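Local coordinates for protein trans-2-enoyl-CoA reductase [NADH] (Treponema denticola ATCC 35405, PDB 4GGO) that reduces the carbon-carbon double bond of enoyl-CoA substrates such as crotonyl-CoA with NADH, giving saturated acyl-CoA in fatty acid synthesis, at residues A[121-127]-A[209-213]. Sequence-based numbering, arbitrary orientation.
Sequences AFSDEIK and DWERW
Lys127 lies flat over one face of the Trp213 indole. Lys127 CE is 3.4 Å from the centroid of the Trp213 five-membered ring, a CH-pi contact, and Lys127 NZ is 3.6 Å from it, a cation-pi contact. The site belongs to the Rossmann fold: residues 121-127 turn from the loop after strand 114-118 into helix 124-136, and residues 209-213 are helical, in helix 208-219. Ser123, with psi near 150°, is the N-cap; its OG (chi1 p) accepts a weak capping hydrogen bond from Ile126 N at 3.3 Å. CA atoms pair Phe122 with Asp209 at 6.3 Å and Lys127 with Trp213 at 7.1 Å. The Lys127 chain runs m, t, t, p, and the final p turn brings NZ to Asp209 OD1 (2.7 Å, salt bridge) and Ala121 O (2.9 Å, hydrogen bond). Trp213 NE1 also gives Ala121 O a weak hydrogen bond of 2.9 Å. Ala121 and the neighbouring Asp120 bind NAD(+), so the hydrogen bonds to Ala121 O probably help to fix a cofactor-binding loop. Asp209 OD2 also hydrogen-bonds Tyr146 OH. Nearer the surface, Arg212 extends to Asp124 in a two-pronged salt bridge, with Arg212 NE to Asp124 OD1 and NH2 to OD2 both 3.0 Å; Arg212 NH2 also salt-bridges Asp157 OD1, its strongest polar partner. One water donates to Phe122 O at 3.0 Å and to Asp209 OD1 at 2.9 Å.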
ATOM      1  N   ALA A 121      13.389  -4.707  -5.640  1.00 27.49           N
ATOM      2  CA  ALA A 121      13.780  -3.406  -5.100  1.00 28.31           C
ATOM      3  C   ALA A 121      14.729  -3.525  -3.909  1.00 30.90           C
ATOM      4  O   ALA A 121      15.338  -2.541  -3.490  1.00 30.23           O
ATOM      5  CB  ALA A 121      12.545  -2.601  -4.716  1.00 29.82           C
ATOM      6  N   PHE A 122      14.844  -4.731  -3.365  1.00 26.47           N
ATOM      7  CA  PHE A 122      15.757  -4.994  -2.260  1.00 31.58           C
ATOM      8  C   PHE A 122      17.182  -5.179  -2.772  1.00 34.69           C
ATOM      9  O   PHE A 122      18.132  -5.209  -1.991  1.00 32.11           O
ATOM     10  CB  PHE A 122      15.315  -6.242  -1.493  1.00 28.06           C
ATOM     11  CG  PHE A 122      14.025  -6.067  -0.740  1.00 29.84           C
ATOM     12  CD1 PHE A 122      13.744  -4.879  -0.090  1.00 30.14           C
ATOM     13  CD2 PHE A 122      13.094  -7.091  -0.685  1.00 31.77           C
ATOM     14  CE1 PHE A 122      12.562  -4.714   0.606  1.00 35.29           C
ATOM     15  CE2 PHE A 122      11.908  -6.932   0.008  1.00 33.04           C
ATOM     16  CZ  PHE A 122      11.641  -5.741   0.654  1.00 33.74           C
ATOM     17  N   SER A 123      17.322  -5.299  -4.089  1.00 36.02           N
ATOM     18  CA  SER A 123      18.620  -5.567  -4.704  1.00 34.55           C
ATOM     19  C   SER A 123      19.359  -4.285  -5.070  1.00 37.90           C
ATOM     20  O   SER A 123      18.741  -3.265  -5.371  1.00 33.45           O
ATOM     21  CB  SER A 123      18.457  -6.441  -5.947  1.00 38.28           C
ATOM     22  OG  SER A 123      17.889  -5.719  -7.021  1.00 34.31           O
ATOM     23  N   ASP A 124      20.687  -4.342  -5.033  1.00 40.64           N
ATOM     24  CA  ASP A 124      21.512  -3.199  -5.411  1.00 36.11           C
ATOM     25  C   ASP A 124      21.487  -2.967  -6.920  1.00 33.92           C
ATOM     26  O   ASP A 124      21.765  -1.861  -7.387  1.00 32.48           O
ATOM     27  CB  ASP A 124      22.954  -3.384  -4.933  1.00 42.99           C
ATOM     28  CG  ASP A 124      23.101  -3.203  -3.433  1.00 44.85           C
ATOM     29  OD1 ASP A 124      22.308  -2.439  -2.841  1.00 42.22           O
ATOM     30  OD2 ASP A 124      24.013  -3.822  -2.846  1.00 47.80           O
ATOM     31  N   GLU A 125      21.156  -4.010  -7.676  1.00 34.64           N
ATOM     32  CA  GLU A 125      21.072  -3.905  -9.129  1.00 36.91           C
ATOM     33  C   GLU A 125      19.942  -2.967  -9.530  1.00 34.61           C
ATOM     34  O   GLU A 125      20.116  -2.096 -10.382  1.00 30.74           O
ATOM     35  CB  GLU A 125      20.848  -5.279  -9.767  1.00 41.20           C
ATOM     36  CG  GLU A 125      21.749  -6.380  -9.235  1.00 51.20           C
ATOM     37  CD  GLU A 125      21.116  -7.147  -8.091  1.00 53.37           C
ATOM     38  OE1 GLU A 125      21.488  -6.894  -6.925  1.00 54.86           O
ATOM     39  OE2 GLU A 125      20.249  -8.005  -8.358  1.00 46.24           O
ATOM     40  N   ILE A 126      18.781  -3.155  -8.910  1.00 36.14           N
ATOM     41  CA  ILE A 126      17.618  -2.319  -9.186  1.00 25.92           C
ATOM     42  C   ILE A 126      17.863  -0.877  -8.750  1.00 31.07           C
ATOM     43  O   ILE A 126      17.479   0.064  -9.447  1.00 33.63           O
ATOM     44  CB  ILE A 126      16.347  -2.888  -8.521  1.00 34.87           C
ATOM     45  CG1 ILE A 126      15.909  -4.162  -9.245  1.00 34.88           C
ATOM     46  CG2 ILE A 126      15.221  -1.867  -8.531  1.00 26.76           C
ATOM     47  CD1 ILE A 126      15.763  -3.990 -10.742  1.00 31.80           C
ATOM     48  N   LYS A 127      18.518  -0.709  -7.605  1.00 26.11           N
ATOM     49  CA  LYS A 127      18.910   0.619  -7.145  1.00 28.54           C
ATOM     50  C   LYS A 127      19.848   1.281  -8.151  1.00 30.92           C
ATOM     51  O   LYS A 127      19.762   2.487  -8.393  1.00 30.78           O
ATOM     52  CB  LYS A 127      19.576   0.543  -5.769  1.00 29.39           C
ATOM     53  CG  LYS A 127      18.620   0.221  -4.627  1.00 28.99           C
ATOM     54  CD  LYS A 127      19.353   0.174  -3.294  1.00 30.35           C
ATOM     55  CE  LYS A 127      18.397  -0.086  -2.138  1.00 26.52           C
ATOM     56  NZ  LYS A 127      17.694  -1.394  -2.265  1.00 26.34           N
ATOM     57  N   ASP A 209      15.968  -1.489   4.168  1.00 26.97           N
ATOM     58  CA  ASP A 209      16.031  -1.232   2.733  1.00 33.25           C
ATOM     59  C   ASP A 209      15.710   0.222   2.411  1.00 29.42           C
ATOM     60  O   ASP A 209      16.296   0.812   1.502  1.00 33.64           O
ATOM     61  CB  ASP A 209      15.077  -2.151   1.973  1.00 30.74           C
ATOM     62  CG  ASP A 209      15.170  -1.967   0.472  1.00 35.00           C
ATOM     63  OD1 ASP A 209      16.288  -2.080  -0.073  1.00 34.31           O
ATOM     64  OD2 ASP A 209      14.127  -1.700  -0.161  1.00 31.71           O
ATOM     65  N   TRP A 210      14.768   0.788   3.159  1.00 28.07           N
ATOM     66  CA  TRP A 210      14.383   2.184   3.006  1.00 29.34           C
ATOM     67  C   TRP A 210      15.597   3.085   3.194  1.00 28.21           C
ATOM     68  O   TRP A 210      15.890   3.936   2.355  1.00 26.06           O
ATOM     69  CB  TRP A 210      13.305   2.536   4.033  1.00 26.35           C
ATOM     70  CG  TRP A 210      12.824   3.951   3.980  1.00 27.22           C
ATOM     71  CD1 TRP A 210      12.891   4.808   2.921  1.00 23.40           C
ATOM     72  CD2 TRP A 210      12.197   4.677   5.044  1.00 22.84           C
ATOM     73  NE1 TRP A 210      12.345   6.023   3.259  1.00 22.13           N
ATOM     74  CE2 TRP A 210      11.913   5.968   4.558  1.00 28.67           C
ATOM     75  CE3 TRP A 210      11.852   4.361   6.361  1.00 23.96           C
ATOM     76  CZ2 TRP A 210      11.295   6.941   5.341  1.00 24.43           C
ATOM     77  CZ3 TRP A 210      11.239   5.329   7.138  1.00 28.28           C
ATOM     78  CH2 TRP A 210      10.967   6.603   6.625  1.00 27.70           C
ATOM     79  N   GLU A 211      16.303   2.880   4.301  1.00 27.57           N
ATOM     80  CA  GLU A 211      17.489   3.663   4.616  1.00 34.68           C
ATOM     81  C   GLU A 211      18.586   3.418   3.583  1.00 34.17           C
ATOM     82  O   GLU A 211      19.347   4.325   3.246  1.00 32.69           O
ATOM     83  CB  GLU A 211      17.992   3.321   6.021  1.00 38.33           C
ATOM     84  CG  GLU A 211      19.059   4.266   6.550  1.00 41.86           C
ATOM     85  CD  GLU A 211      19.424   3.981   7.993  1.00 47.30           C
ATOM     86  OE1 GLU A 211      19.296   2.815   8.422  1.00 48.14           O
ATOM     87  OE2 GLU A 211      19.830   4.925   8.704  1.00 48.97           O
ATOM     88  N   ARG A 212      18.654   2.192   3.076  1.00 28.02           N
ATOM     89  CA  ARG A 212      19.638   1.843   2.059  1.00 30.21           C
ATOM     90  C   ARG A 212      19.350   2.595   0.763  1.00 34.31           C
ATOM     91  O   ARG A 212      20.268   3.082   0.104  1.00 37.85           O
ATOM     92  CB  ARG A 212      19.648   0.334   1.810  1.00 28.94           C
ATOM     93  CG  ARG A 212      20.871  -0.162   1.051  1.00 41.09           C
ATOM     94  CD  ARG A 212      20.796  -1.661   0.800  1.00 37.56           C
ATOM     95  NE  ARG A 212      21.997  -2.175   0.145  1.00 45.39           N
ATOM     96  CZ  ARG A 212      22.987  -2.797   0.778  1.00 50.05           C
ATOM     97  NH1 ARG A 212      22.922  -2.991   2.089  1.00 43.90           N
ATOM     98  NH2 ARG A 212      24.040  -3.233   0.099  1.00 43.56           N
ATOM     99  N   TRP A 213      18.071   2.689   0.408  1.00 31.22           N
ATOM    100  CA  TRP A 213      17.654   3.453  -0.764  1.00 29.75           C
ATOM    101  C   TRP A 213      18.057   4.917  -0.632  1.00 35.99           C
ATOM    102  O   TRP A 213      18.616   5.502  -1.558  1.00 34.41           O
ATOM    103  CB  TRP A 213      16.141   3.354  -0.970  1.00 29.73           C
ATOM    104  CG  TRP A 213      15.706   2.198  -1.818  1.00 22.15           C
ATOM    105  CD1 TRP A 213      15.247   0.988  -1.385  1.00 28.43           C
ATOM    106  CD2 TRP A 213      15.683   2.146  -3.249  1.00 26.80           C
ATOM    107  NE1 TRP A 213      14.944   0.183  -2.458  1.00 25.42           N
ATOM    108  CE2 TRP A 213      15.202   0.872  -3.614  1.00 27.64           C
ATOM    109  CE3 TRP A 213      16.026   3.051  -4.258  1.00 29.24           C
ATOM    110  CZ2 TRP A 213      15.055   0.483  -4.944  1.00 28.02           C
ATOM    111  CZ3 TRP A 213      15.876   2.663  -5.578  1.00 22.01           C
ATOM    112  CH2 TRP A 213      15.396   1.391  -5.908  1.00 25.52           C
TER
HETATM  113  O   HOH W   1      17.753  -4.370   0.861  1.00 30.48           O